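Long-range contacts in putative CRISPR-associated endoribonuclease-like protein Cas6 (Pyrococcus furiosus, PDB 3UFC), which probably binds CRISPR RNA as a paralogue of the Cas6 endoribonucleases of prokaryotic adaptive immunity: residues W52-R56 and T130-I134; K189-T193 and R203-M207. All blocks are in the same frame, centred on the assembly; numbering follows the deposited sequence.

Contact 1 (W52-R56 and T130-I134); sequences WTFSR and TLSPI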
# COMPACT_ATOMS: atom_id res chain seq x y z
N TRP A 52 -5.32 -0.79 6.73
CA TRP A 52 -3.93 -0.33 6.70
C TRP A 52 -3.39 -0.51 5.29
O TRP A 52 -4.08 -1.03 4.41
CB TRP A 52 -3.07 -1.15 7.68
CG TRP A 52 -2.97 -2.62 7.31
CD1 TRP A 52 -4.01 -3.51 7.19
CD2 TRP A 52 -1.77 -3.36 7.04
NE1 TRP A 52 -3.52 -4.75 6.85
CE2 TRP A 52 -2.16 -4.69 6.76
CE3 TRP A 52 -0.41 -3.03 7.01
CZ2 TRP A 52 -1.23 -5.69 6.44
CZ3 TRP A 52 0.52 -4.03 6.70
CH2 TRP A 52 0.10 -5.34 6.42
N THR A 53 -2.15 -0.08 5.08
CA THR A 53 -1.51 -0.21 3.78
C THR A 53 -0.00 -0.30 3.97
O THR A 53 0.51 -0.02 5.05
CB THR A 53 -1.81 1.02 2.88
OG1 THR A 53 -1.15 0.86 1.62
CG2 THR A 53 -1.31 2.31 3.52
N PHE A 54 0.69 -0.72 2.92
CA PHE A 54 2.14 -0.75 2.95
C PHE A 54 2.67 -0.54 1.55
O PHE A 54 1.97 -0.78 0.56
CB PHE A 54 2.71 -2.03 3.62
CG PHE A 54 2.45 -3.32 2.88
CD1 PHE A 54 1.33 -4.10 3.18
CD2 PHE A 54 3.38 -3.82 1.97
CE1 PHE A 54 1.15 -5.37 2.60
CE2 PHE A 54 3.21 -5.09 1.38
CZ PHE A 54 2.10 -5.86 1.70
N SER A 55 3.89 -0.04 1.46
CA SER A 55 4.52 0.25 0.19
C SER A 55 5.20 -0.95 -0.43
O SER A 55 5.23 -2.05 0.14
CB SER A 55 5.59 1.32 0.39
OG SER A 55 6.72 0.76 1.05
N ARG A 56 5.74 -0.74 -1.62
CA ARG A 56 6.51 -1.76 -2.29
C ARG A 56 7.87 -1.60 -1.61
O ARG A 56 8.13 -0.58 -0.95
CB ARG A 56 6.60 -1.45 -3.79
CG ARG A 56 5.32 -1.76 -4.57
CD ARG A 56 5.21 -3.25 -4.89
NE ARG A 56 6.22 -3.65 -5.86
CZ ARG A 56 6.52 -4.91 -6.17
NH1 ARG A 56 5.89 -5.91 -5.58
NH2 ARG A 56 7.47 -5.16 -7.06
N THR A 130 2.59 7.93 -5.20
CA THR A 130 2.48 6.54 -4.77
C THR A 130 3.76 5.88 -4.29
O THR A 130 4.83 6.07 -4.87
CB THR A 130 1.91 5.65 -5.91
OG1 THR A 130 2.68 5.85 -7.11
CG2 THR A 130 0.46 6.00 -6.19
N LEU A 131 3.63 5.11 -3.21
CA LEU A 131 4.73 4.33 -2.66
C LEU A 131 4.42 2.87 -3.05
O LEU A 131 5.29 2.00 -3.03
CB LEU A 131 4.82 4.49 -1.13
CG LEU A 131 5.21 5.90 -0.68
CD1 LEU A 131 5.33 5.94 0.84
CD2 LEU A 131 6.54 6.30 -1.33
N SER A 132 3.16 2.62 -3.38
CA SER A 132 2.69 1.32 -3.87
C SER A 132 1.55 1.68 -4.84
O SER A 132 0.86 2.67 -4.63
CB SER A 132 2.21 0.40 -2.72
OG SER A 132 1.25 0.99 -1.87
N PRO A 133 1.35 0.88 -5.90
CA PRO A 133 0.31 1.13 -6.91
C PRO A 133 -1.12 1.27 -6.42
O PRO A 133 -1.56 0.53 -5.55
CB PRO A 133 0.47 -0.05 -7.88
CG PRO A 133 1.88 -0.51 -7.68
CD PRO A 133 2.05 -0.39 -6.18
N ILE A 134 -1.85 2.22 -6.99
CA ILE A 134 -3.24 2.43 -6.64
C ILE A 134 -4.11 1.53 -7.52
O ILE A 134 -4.00 1.54 -8.75
CB ILE A 134 -3.64 3.91 -6.79
CG1 ILE A 134 -3.06 4.71 -5.62
CG2 ILE A 134 -5.17 4.05 -6.82
CD1 ILE A 134 -3.30 6.21 -5.71

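Contact 2 (K189-T193 and R203-M207); sequences KFKPT and RGSLM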
# COMPACT_ATOMS: atom_id res chain seq x y z
N LYS A 189 1.65 12.63 -13.12
CA LYS A 189 2.55 11.62 -13.68
C LYS A 189 1.85 10.27 -13.61
O LYS A 189 1.07 10.02 -12.69
CB LYS A 189 3.87 11.56 -12.90
CG LYS A 189 4.67 12.85 -12.87
CD LYS A 189 5.93 12.69 -12.03
CE LYS A 189 6.69 14.00 -11.89
NZ LYS A 189 7.14 14.54 -13.20
N PHE A 190 2.14 9.38 -14.56
CA PHE A 190 1.49 8.08 -14.58
C PHE A 190 2.25 6.98 -15.31
O PHE A 190 2.86 7.21 -16.36
CB PHE A 190 0.10 8.20 -15.20
CG PHE A 190 -0.52 6.88 -15.58
CD1 PHE A 190 -1.07 6.05 -14.61
CD2 PHE A 190 -0.51 6.45 -16.90
CE1 PHE A 190 -1.61 4.82 -14.96
CE2 PHE A 190 -1.05 5.22 -17.26
CZ PHE A 190 -1.60 4.40 -16.29
N LYS A 191 2.20 5.77 -14.76
CA LYS A 191 2.81 4.60 -15.36
C LYS A 191 2.06 3.38 -14.82
O LYS A 191 1.93 3.21 -13.60
CB LYS A 191 4.30 4.50 -15.04
CG LYS A 191 4.63 4.22 -13.58
CD LYS A 191 5.52 2.99 -13.45
CE LYS A 191 6.90 3.21 -14.05
NZ LYS A 191 6.86 3.42 -15.52
N PRO A 192 1.54 2.53 -15.72
CA PRO A 192 0.80 1.33 -15.33
C PRO A 192 1.71 0.26 -14.75
O PRO A 192 2.91 0.24 -15.03
CB PRO A 192 0.17 0.88 -16.65
CG PRO A 192 1.24 1.23 -17.63
CD PRO A 192 1.63 2.62 -17.19
N THR A 193 1.14 -0.62 -13.94
CA THR A 193 1.91 -1.68 -13.33
C THR A 193 1.08 -2.95 -13.28
O THR A 193 -0.15 -2.91 -13.31
CB THR A 193 2.35 -1.32 -11.90
OG1 THR A 193 3.34 -2.26 -11.45
CG2 THR A 193 1.16 -1.36 -10.95
N ARG A 203 -3.63 -5.13 -11.58
CA ARG A 203 -3.07 -4.00 -12.32
C ARG A 203 -3.43 -2.71 -11.61
O ARG A 203 -4.57 -2.51 -11.20
CB ARG A 203 -3.61 -4.00 -13.75
CG ARG A 203 -3.01 -5.09 -14.63
CD ARG A 203 -3.80 -5.25 -15.91
NE ARG A 203 -4.47 -6.54 -15.95
CZ ARG A 203 -3.85 -7.69 -16.18
NH1 ARG A 203 -2.54 -7.70 -16.41
NH2 ARG A 203 -4.52 -8.83 -16.16
N GLY A 204 -2.44 -1.84 -11.47
CA GLY A 204 -2.67 -0.57 -10.80
C GLY A 204 -1.86 0.55 -11.42
O GLY A 204 -1.24 0.40 -12.47
N SER A 205 -1.86 1.70 -10.74
CA SER A 205 -1.16 2.85 -11.25
C SER A 205 -0.15 3.45 -10.28
O SER A 205 -0.47 3.72 -9.12
CB SER A 205 -2.17 3.94 -11.62
OG SER A 205 -3.19 3.44 -12.47
N LEU A 206 1.08 3.63 -10.75
CA LEU A 206 2.09 4.30 -9.95
C LEU A 206 1.77 5.71 -10.44
O LEU A 206 1.70 5.94 -11.65
CB LEU A 206 3.49 3.86 -10.36
CG LEU A 206 3.90 2.50 -9.76
CD1 LEU A 206 5.27 2.08 -10.28
CD2 LEU A 206 3.92 2.62 -8.24
N MET A 207 1.55 6.65 -9.54
CA MET A 207 1.18 7.97 -10.01
C MET A 207 1.39 9.12 -9.04
O MET A 207 1.52 8.94 -7.83
CB MET A 207 -0.31 7.95 -10.42
CG MET A 207 -1.26 7.47 -9.30
SD MET A 207 -2.98 7.05 -9.79
CE MET A 207 -3.76 8.66 -9.78

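Contact 1 (W52-R56 and T130-I134)
Ser132 points its side chain at the backbone of the edge strand 53-59, and its hydroxyl gives a hydrogen bond to the carbonyl of Phe54, 3.1 Å from OG to O. The donor stands above the carbonyl plane, 37° out of it. With chi1 at 53°, OG is tucked between the backbone N and carbonyl carbon of Ser132, and this rotation turns it to Phe54 O. The backbone itself presents Ser132 closely to the other segment, with CB 3.7 Å from Ser55 CA. The same hydroxyl meets the backbone N of Met236, so this buried polar atom bridges two parts of the chain.

Two residues after Phe54 and one before Ser132, the backbones join directly: Arg56 N donates to Leu131 O over 3.1 Å, with an almost straight N-H...O angle of 178°. Beside this bond the side chains of Ser55 and Leu131 meet at their first carbons, CB to CB 3.6 Å. Ser55 OG bonds within its own segment, to Arg56 O at 2.8 Å, and also pairs with Tyr80 N on the neighbouring strand 77-83. Arg56 and Pro133 cross at about a right angle, Arg56 CG lying 3.9 Å from Pro133 CD. Bends at chi2 and chi3 carry the guanidinium group onward, where NH1 bonds to Asn23 OD1 and NH2 to Phe20 O.

Phe54 contributes mainly its carbonyl here; its ring packs against Leu26 and Tyr27 of helix 23-37. The contact is a loop-to-edge-strand junction between the N-terminal and C-terminal ferredoxin-like halves, the paired RAMP architecture of Cas6 proteins.

Contact 2 (K189-T193 and R203-M207)
This is an antiparallel pairing of neighbouring strands in the beta hairpin formed by 183-197 and 200-213, at the edge of the four-stranded sheet in the C-terminal half. The segment axes approach to 4.7 Å, and their directions differ by 152°. Two hydrogen-bonded pairs, Lys191 with Leu206 and Thr193 with Gly204, alternate with the non-hydrogen-bonded pairs Phe190-Met207 and Pro192-Ser205. Each hydrogen-bonded pair makes two reciprocal N-H...O bonds, such as Leu206 N to Lys191 O at 3.0 Å.

On the face carrying Lys191, Thr193 and Leu206, the CG-CD part of Lys191 lies alongside Leu206, the two side chains heading in one direction. Their packing is tight, with Lys191 CD 3.3 Å from Leu206 CD1. Thr193 lays its methyl over the neighbouring glycine, CG2 reaching 3.3 Å from Gly204 O.

The other face bears Phe190, Pro192, Ser205 and Met207. The end of Met207 leads away from 189-193 and packs on Ile185 and Leu187, earlier in strand 183-197. Phe190 CG is anti to its own N (chi1 166°), carrying the ring diagonally to Ser205, whereas Pro192 N sits above one ring face, displaced from its centre. Ser205 meets this ring at its edge: CB lies in the ring plane, and OG is 3.3 Å from Phe190 CE1.

In the fold
The two contacts follow one another along the chain: both segments of contact 1 precede those of contact 2, and their centres lie 12 Å apart. Contact 1 is near the middle of the molecule, where the five-stranded N-terminal sheet meets the loop after strand 125-130; contact 2 lies farther out, on the C-terminal sheet. Strand 200-213 links them, running between 183-197 and 125-130. Thr130 OG1 probably bonds to Met207 N at 2.8 Å, and Ser205 N probably bonds to Ile134 O at 2.9 Å. Pro133 CB also packs against Thr193 CG2, 3.4 Å away. Segment 130-134, the end of strand 125-130 plus the following loop, thus bonds both to the N-terminal edge strand and to strand 200-213.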